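Long-range contacts in DUF1904 domain-containing protein (Sebaldella termitidis, PDB 4M1A), which is of unknown function but forms a trimer of alpha/beta subunits and belongs to the macrophage migration inhibitory factor (MIF) clan: residues Pro2-Arg7 with Phe36-Val41; Val60-Arg65 with Ile91-Leu96. All coordinates share one frame; numbering follows the deposited sequence.

Overall arrangement
Both contacts are pairs of parallel strands in one mixed sheet, and they meet where strands 3-7 and 56-62 run antiparallel side by side. Contact 1 is the more central, about 5 Å from the chain centre to its own, and almost wholly buried; contact 2, about 9 Å out, holds strand 89-95, outermost in this chain but continued by a strand of another subunit, and is partly exposed toward P95. Each pairs strands joined through helix. The helix-facing side is apolar in both. On the other side they differ: contact 1 carries charges and bridging waters toward a neighbouring subunit, whereas contact 2 has L61 beside N94 and ends where L96 packs on F63 and the W62 backbone.

Contact 1. Residues Pro2-Arg7 with Phe36-Val41; sequences PHIRVR and FTFEYV
P2 packs over one face of the F36 ring where the two segments begin, turning its CB-CG-CD edge to it: P2 CD stands 3.7 Å from the centroid of the F36 ring, a CH-pi contact over its centre, while the rim atom CE2 of F36 meets P2 CG. The tip of I4, CD1, approaches the edge of the same ring more loosely. An alanine in place of F36 would probably leave this edge of P2 without its aromatic cover and open a gap beside L25 of helix 21-29. Farther on, I4 and F38 lie side by side, with I4 CB 3.7 Å from F38 CD1.

The other side of the sheet is largely polar. H3 ND1 donates to T37 OG1 at 2.7 Å, the hydroxyl oxygen lying in the plane of the imidazole; a chi1 of 66° sets OG1 between the backbone N and carbonyl carbon of T37, turned to the histidine. Water 1 accepts from that hydroxyl and donates to I4 O and E39 OE2, and water 2 links E39 OE2 to R5 NH2. R5 and E39 run alongside each other, but their salt bridge is weak, NE to OE2 3.4 Å, with the charged planes 75° apart. Their stronger partners are on the second subunit: E59 for R5, T43 and R7 for E39. V41 adds an apolar contact, its CG2 3.8 Å from R5 CB.

Behind these side chains, five backbone hydrogen bonds, from T37 N to P2 O through V41 N to V6 O, fix the register. Helices 11-17 and 21-29 cover the side of V6 and F38. Two parallel strands joined through helices, with strand 37-47 continuing the sheet into the next subunit, fit the beta-alpha-beta architecture of MIF-clan trimers.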
loop_
_atom_site.group_PDB
_atom_site.type_symbol
_atom_site.label_atom_id
_atom_site.label_comp_id
_atom_site.label_asym_id
_atom_site.label_seq_id
_atom_site.Cartn_x
_atom_site.Cartn_y
_atom_site.Cartn_z
ATOM N N PRO A 2 -12.792 7.598 -5.304
ATOM C CA PRO A 2 -12.014 7.071 -4.180
ATOM C C PRO A 2 -11.767 5.569 -4.231
ATOM O O PRO A 2 -12.560 4.816 -4.778
ATOM C CB PRO A 2 -12.860 7.415 -2.938
ATOM C CG PRO A 2 -13.662 8.604 -3.420
ATOM C CD PRO A 2 -14.027 8.230 -4.801
ATOM N N HIS A 3 -10.680 5.183 -3.621
ATOM C CA HIS A 3 -10.248 3.784 -3.596
ATOM C C HIS A 3 -10.154 3.272 -2.188
ATOM O O HIS A 3 -9.365 3.788 -1.393
ATOM C CB HIS A 3 -8.895 3.628 -4.302
ATOM C CG HIS A 3 -8.892 4.219 -5.656
ATOM N ND1 HIS A 3 -9.567 3.647 -6.725
ATOM C CD2 HIS A 3 -8.364 5.371 -6.112
ATOM C CE1 HIS A 3 -9.448 4.432 -7.775
ATOM N NE2 HIS A 3 -8.711 5.481 -7.431
ATOM N N ILE A 4 -10.993 2.293 -1.842
ATOM C CA ILE A 4 -11.083 1.818 -0.467
ATOM C C ILE A 4 -10.402 0.444 -0.475
ATOM O O ILE A 4 -10.736 -0.431 -1.350
ATOM C CB ILE A 4 -12.564 1.577 -0.056
ATOM C CG1 ILE A 4 -13.452 2.848 -0.055
ATOM C CG2 ILE A 4 -12.674 1.011 1.324
ATOM C CD1 ILE A 4 -12.938 4.129 -0.366
ATOM N N ARG A 5 -9.498 0.196 0.493
ATOM C CA ARG A 5 -8.860 -1.070 0.655
ATOM C C ARG A 5 -8.996 -1.600 2.019
ATOM O O ARG A 5 -8.765 -0.874 2.986
ATOM C CB ARG A 5 -7.346 -0.960 0.374
ATOM C CG ARG A 5 -7.105 -0.437 -1.005
ATOM C CD ARG A 5 -5.645 -0.103 -1.167
ATOM N NE ARG A 5 -5.421 0.409 -2.520
ATOM C CZ ARG A 5 -4.285 0.969 -2.941
ATOM N NH1 ARG A 5 -3.225 1.072 -2.134
ATOM N NH2 ARG A 5 -4.231 1.354 -4.193
ATOM N N VAL A 6 -9.333 -2.884 2.111
ATOM C CA VAL A 6 -9.570 -3.509 3.396
ATOM C C VAL A 6 -8.624 -4.685 3.572
ATOM O O VAL A 6 -8.541 -5.564 2.715
ATOM C CB VAL A 6 -11.053 -4.012 3.544
ATOM C CG1 VAL A 6 -11.254 -4.555 4.930
ATOM C CG2 VAL A 6 -12.086 -2.893 3.329
ATOM N N ARG A 7 -7.976 -4.733 4.726
ATOM C CA ARG A 7 -7.164 -5.855 5.122
ATOM C C ARG A 7 -7.530 -6.294 6.491
ATOM O O ARG A 7 -8.181 -5.557 7.255
ATOM C CB ARG A 7 -5.682 -5.502 5.147
ATOM C CG ARG A 7 -5.246 -4.458 6.129
ATOM C CD ARG A 7 -3.791 -4.038 5.882
ATOM N NE ARG A 7 -3.745 -3.185 4.710
ATOM C CZ ARG A 7 -2.763 -3.193 3.852
ATOM N NH1 ARG A 7 -1.749 -3.996 4.108
ATOM N NH2 ARG A 7 -2.795 -2.447 2.727
ATOM N N PHE A 36 -16.138 5.011 -6.939
ATOM C CA PHE A 36 -15.565 4.236 -5.831
ATOM C C PHE A 36 -15.112 2.899 -6.299
ATOM O O PHE A 36 -15.848 2.226 -7.063
ATOM C CB PHE A 36 -16.601 4.092 -4.656
ATOM C CG PHE A 36 -16.845 5.364 -3.945
ATOM C CD1 PHE A 36 -17.751 6.323 -4.471
ATOM C CD2 PHE A 36 -16.138 5.683 -2.822
ATOM C CE1 PHE A 36 -17.938 7.539 -3.796
ATOM C CE2 PHE A 36 -16.308 6.887 -2.191
ATOM C CZ PHE A 36 -17.232 7.826 -2.677
ATOM N N THR A 37 -13.904 2.444 -5.842
ATOM C CA THR A 37 -13.489 1.060 -5.956
ATOM C C THR A 37 -13.244 0.517 -4.531
ATOM O O THR A 37 -12.976 1.284 -3.581
ATOM C CB THR A 37 -12.181 0.896 -6.815
ATOM O OG1 THR A 37 -11.115 1.521 -6.113
ATOM C CG2 THR A 37 -12.295 1.494 -8.184
ATOM N N PHE A 38 -13.380 -0.790 -4.393
ATOM C CA PHE A 38 -13.215 -1.498 -3.136
ATOM C C PHE A 38 -12.372 -2.725 -3.387
ATOM O O PHE A 38 -12.669 -3.512 -4.346
ATOM C CB PHE A 38 -14.557 -1.919 -2.574
ATOM C CG PHE A 38 -15.546 -0.809 -2.475
ATOM C CD1 PHE A 38 -15.606 -0.009 -1.331
ATOM C CD2 PHE A 38 -16.390 -0.543 -3.543
ATOM C CE1 PHE A 38 -16.523 1.050 -1.263
ATOM C CE2 PHE A 38 -17.302 0.486 -3.457
ATOM C CZ PHE A 38 -17.334 1.292 -2.321
ATOM N N GLU A 39 -11.410 -2.941 -2.505
ATOM C CA GLU A 39 -10.577 -4.158 -2.571
ATOM C C GLU A 39 -10.435 -4.835 -1.257
ATOM O O GLU A 39 -10.279 -4.182 -0.209
ATOM C CB GLU A 39 -9.170 -3.763 -2.952
ATOM C CG GLU A 39 -9.047 -3.194 -4.270
ATOM C CD GLU A 39 -7.662 -2.561 -4.452
ATOM O OE1 GLU A 39 -6.676 -3.361 -4.567
ATOM O OE2 GLU A 39 -7.585 -1.294 -4.496
ATOM N N TYR A 40 -10.406 -6.142 -1.290
ATOM C CA TYR A 40 -9.796 -6.972 -0.278
ATOM C C TYR A 40 -8.293 -7.059 -0.618
ATOM O O TYR A 40 -7.952 -7.359 -1.771
ATOM C CB TYR A 40 -10.413 -8.384 -0.354
ATOM C CG TYR A 40 -9.633 -9.460 0.338
ATOM C CD1 TYR A 40 -9.815 -9.715 1.667
ATOM C CD2 TYR A 40 -8.716 -10.264 -0.344
ATOM C CE1 TYR A 40 -9.104 -10.709 2.306
ATOM C CE2 TYR A 40 -7.986 -11.264 0.317
ATOM C CZ TYR A 40 -8.240 -11.529 1.598
ATOM O OH TYR A 40 -7.560 -12.528 2.277
ATOM N N VAL A 41 -7.437 -6.826 0.353
ATOM C CA VAL A 41 -5.977 -6.927 0.173
ATOM C C VAL A 41 -5.503 -8.194 0.912
ATOM O O VAL A 41 -5.806 -8.351 2.079
ATOM C CB VAL A 41 -5.211 -5.700 0.729
ATOM C CG1 VAL A 41 -3.761 -5.847 0.324
ATOM C CG2 VAL A 41 -5.842 -4.433 0.135
HETATM O O HOH W 1 -9.836 0.111 -4.155
HETATM O O HOH W 2 -6.824 0.925 -5.627
#

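Contact 2. Residues Val60-Arg65 with Ile91-Leu96; sequences VLWFDR and IVFNPL
I91 and V60 touch methyl to methyl, CG2 to CG2, at 4.3 Å, on the side of the sheet that helix 67-82 covers. V92 contributes its carbonyl, which accepts V60 N, and its side chain turns to the opposite side of the sheet from I91.

F93 packs against both V60 and W62. Its CG is anti to the carbonyl carbon (chi1 -70°), and the ring lies beside V60, CD2 3.6 Å from V60 CB. The same CD2 sits over one face of the W62 indole, toward its rim and 3.6 Å from CZ2; the ring planes meet at 40°, an oblique pairing. V60 CG1 lies over that indole face too, while the backbone N of R65 comes over the opposite one.

N94 bonds through its backbone in both directions, N to V60 O at 2.8 Å and O from W62 N at 3.1 Å. P95 has no amide hydrogen; its CA lies close to W62 O, and its CB meets D64 CB. L96 N donates to W62 O at 2.8 Å. The L96 side chain then folds back over the W62 backbone, CD1 to W62 CA 3.7 Å, and its CB meets F63 CE1, the two side chains crossing at about a right angle. Water 3 joins D64 N to L96 O.

Helix 67-82 connects the strands as a beta-alpha-beta crossover, and R70 on it takes the D64 carboxylate. Across the two segments, polar links are thus confined to backbone groups and one water, so cohesion between side chains rests on apolar and aromatic contact.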
loop_
_atom_site.group_PDB
_atom_site.type_symbol
_atom_site.label_atom_id
_atom_site.label_comp_id
_atom_site.label_asym_id
_atom_site.label_seq_id
_atom_site.Cartn_x
_atom_site.Cartn_y
_atom_site.Cartn_z
ATOM N N VAL A 60 -8.463 4.651 2.728
ATOM C CA VAL A 60 -9.282 5.376 1.788
ATOM C C VAL A 60 -8.324 6.294 1.026
ATOM O O VAL A 60 -7.776 7.254 1.606
ATOM C CB VAL A 60 -10.321 6.227 2.511
ATOM C CG1 VAL A 60 -11.104 7.061 1.538
ATOM C CG2 VAL A 60 -11.268 5.294 3.302
ATOM N N LEU A 61 -8.158 6.031 -0.242
ATOM C CA LEU A 61 -7.361 6.908 -1.135
ATOM C C LEU A 61 -8.296 7.804 -1.884
ATOM O O LEU A 61 -9.139 7.344 -2.675
ATOM C CB LEU A 61 -6.518 6.068 -2.116
ATOM C CG LEU A 61 -5.348 5.267 -1.586
ATOM C CD1 LEU A 61 -5.789 4.091 -0.740
ATOM C CD2 LEU A 61 -4.485 4.770 -2.763
ATOM N N TRP A 62 -8.176 9.133 -1.668
ATOM C CA TRP A 62 -9.094 10.059 -2.297
ATOM C C TRP A 62 -8.502 11.454 -2.418
ATOM O O TRP A 62 -7.453 11.756 -1.786
ATOM C CB TRP A 62 -10.412 10.139 -1.527
ATOM C CG TRP A 62 -10.378 10.723 -0.144
ATOM C CD1 TRP A 62 -9.312 11.156 0.591
ATOM C CD2 TRP A 62 -11.533 11.043 0.610
ATOM N NE1 TRP A 62 -9.763 11.705 1.794
ATOM C CE2 TRP A 62 -11.121 11.612 1.818
ATOM C CE3 TRP A 62 -12.916 10.817 0.379
ATOM C CZ2 TRP A 62 -12.054 12.030 2.814
ATOM C CZ3 TRP A 62 -13.811 11.263 1.331
ATOM C CH2 TRP A 62 -13.378 11.817 2.536
ATOM N N PHE A 63 -9.175 12.276 -3.210
ATOM C CA PHE A 63 -8.952 13.737 -3.180
ATOM C C PHE A 63 -9.605 14.225 -1.864
ATOM O O PHE A 63 -10.777 13.993 -1.614
ATOM C CB PHE A 63 -9.457 14.439 -4.453
ATOM C CG PHE A 63 -8.764 13.949 -5.704
ATOM C CD1 PHE A 63 -7.426 14.118 -5.852
ATOM C CD2 PHE A 63 -9.451 13.309 -6.706
ATOM C CE1 PHE A 63 -6.776 13.620 -6.983
ATOM C CE2 PHE A 63 -8.812 12.852 -7.850
ATOM C CZ PHE A 63 -7.465 12.977 -7.971
ATOM N N ASP A 64 -8.812 14.861 -1.030
ATOM C CA ASP A 64 -9.235 15.071 0.338
ATOM C C ASP A 64 -10.444 15.959 0.387
ATOM O O ASP A 64 -10.633 16.807 -0.465
ATOM C CB ASP A 64 -8.153 15.717 1.184
ATOM C CG ASP A 64 -8.429 15.607 2.700
ATOM O OD1 ASP A 64 -9.152 14.655 3.191
ATOM O OD2 ASP A 64 -7.862 16.483 3.379
ATOM N N ARG A 65 -11.262 15.697 1.377
ATOM C CA ARG A 65 -12.457 16.465 1.648
ATOM C C ARG A 65 -12.358 16.871 3.091
ATOM O O ARG A 65 -11.425 16.488 3.793
ATOM C CB ARG A 65 -13.670 15.603 1.407
ATOM C CG ARG A 65 -14.131 15.628 -0.027
ATOM C CD ARG A 65 -14.484 14.250 -0.428
ATOM N NE ARG A 65 -14.982 14.175 -1.795
ATOM C CZ ARG A 65 -14.444 13.477 -2.793
ATOM N NH1 ARG A 65 -13.290 12.823 -2.672
ATOM N NH2 ARG A 65 -15.060 13.486 -3.958
ATOM N N ILE A 91 -8.947 3.103 10.403
ATOM C CA ILE A 91 -9.184 3.738 9.131
ATOM C C ILE A 91 -8.192 4.855 8.884
ATOM O O ILE A 91 -7.990 5.711 9.792
ATOM C CB ILE A 91 -10.583 4.303 9.015
ATOM C CG1 ILE A 91 -11.599 3.248 9.377
ATOM C CG2 ILE A 91 -10.858 4.718 7.582
ATOM C CD1 ILE A 91 -12.948 3.836 9.611
ATOM N N VAL A 92 -7.488 4.815 7.745
ATOM C CA VAL A 92 -6.577 5.859 7.407
ATOM C C VAL A 92 -6.994 6.498 6.107
ATOM O O VAL A 92 -7.210 5.790 5.127
ATOM C CB VAL A 92 -5.146 5.290 7.313
ATOM C CG1 VAL A 92 -4.178 6.451 7.206
ATOM C CG2 VAL A 92 -4.861 4.498 8.592
ATOM N N PHE A 93 -7.071 7.823 6.063
ATOM C CA PHE A 93 -7.349 8.528 4.830
ATOM C C PHE A 93 -6.011 9.018 4.213
ATOM O O PHE A 93 -5.205 9.633 4.917
ATOM C CB PHE A 93 -8.264 9.697 5.069
ATOM C CG PHE A 93 -9.697 9.246 5.438
ATOM C CD1 PHE A 93 -9.995 8.863 6.706
ATOM C CD2 PHE A 93 -10.656 9.185 4.476
ATOM C CE1 PHE A 93 -11.285 8.420 7.038
ATOM C CE2 PHE A 93 -11.955 8.747 4.798
ATOM C CZ PHE A 93 -12.225 8.337 6.050
ATOM N N ASN A 94 -5.847 8.783 2.913
ATOM C CA ASN A 94 -4.594 9.136 2.155
ATOM C C ASN A 94 -4.977 10.096 1.034
ATOM O O ASN A 94 -5.665 9.734 0.108
ATOM C CB ASN A 94 -3.934 7.879 1.598
ATOM C CG ASN A 94 -3.402 6.943 2.709
ATOM O OD1 ASN A 94 -3.821 5.782 2.847
ATOM N ND2 ASN A 94 -2.564 7.496 3.584
ATOM N N PRO A 95 -4.578 11.359 1.140
ATOM C CA PRO A 95 -4.956 12.400 0.185
ATOM C C PRO A 95 -4.101 12.196 -1.075
ATOM O O PRO A 95 -2.907 11.982 -0.971
ATOM C CB PRO A 95 -4.627 13.726 0.892
ATOM C CG PRO A 95 -3.822 13.374 2.094
ATOM C CD PRO A 95 -3.727 11.857 2.235
ATOM N N LEU A 96 -4.752 12.210 -2.199
ATOM C CA LEU A 96 -4.120 12.076 -3.493
ATOM C C LEU A 96 -3.844 13.464 -3.966
ATOM O O LEU A 96 -4.574 14.361 -3.683
ATOM C CB LEU A 96 -5.073 11.448 -4.493
ATOM C CG LEU A 96 -5.454 10.005 -4.205
ATOM C CD1 LEU A 96 -6.652 9.696 -5.085
ATOM C CD2 LEU A 96 -4.311 9.061 -4.424
HETATM O O HOH W 3 -6.285 15.577 -1.950
#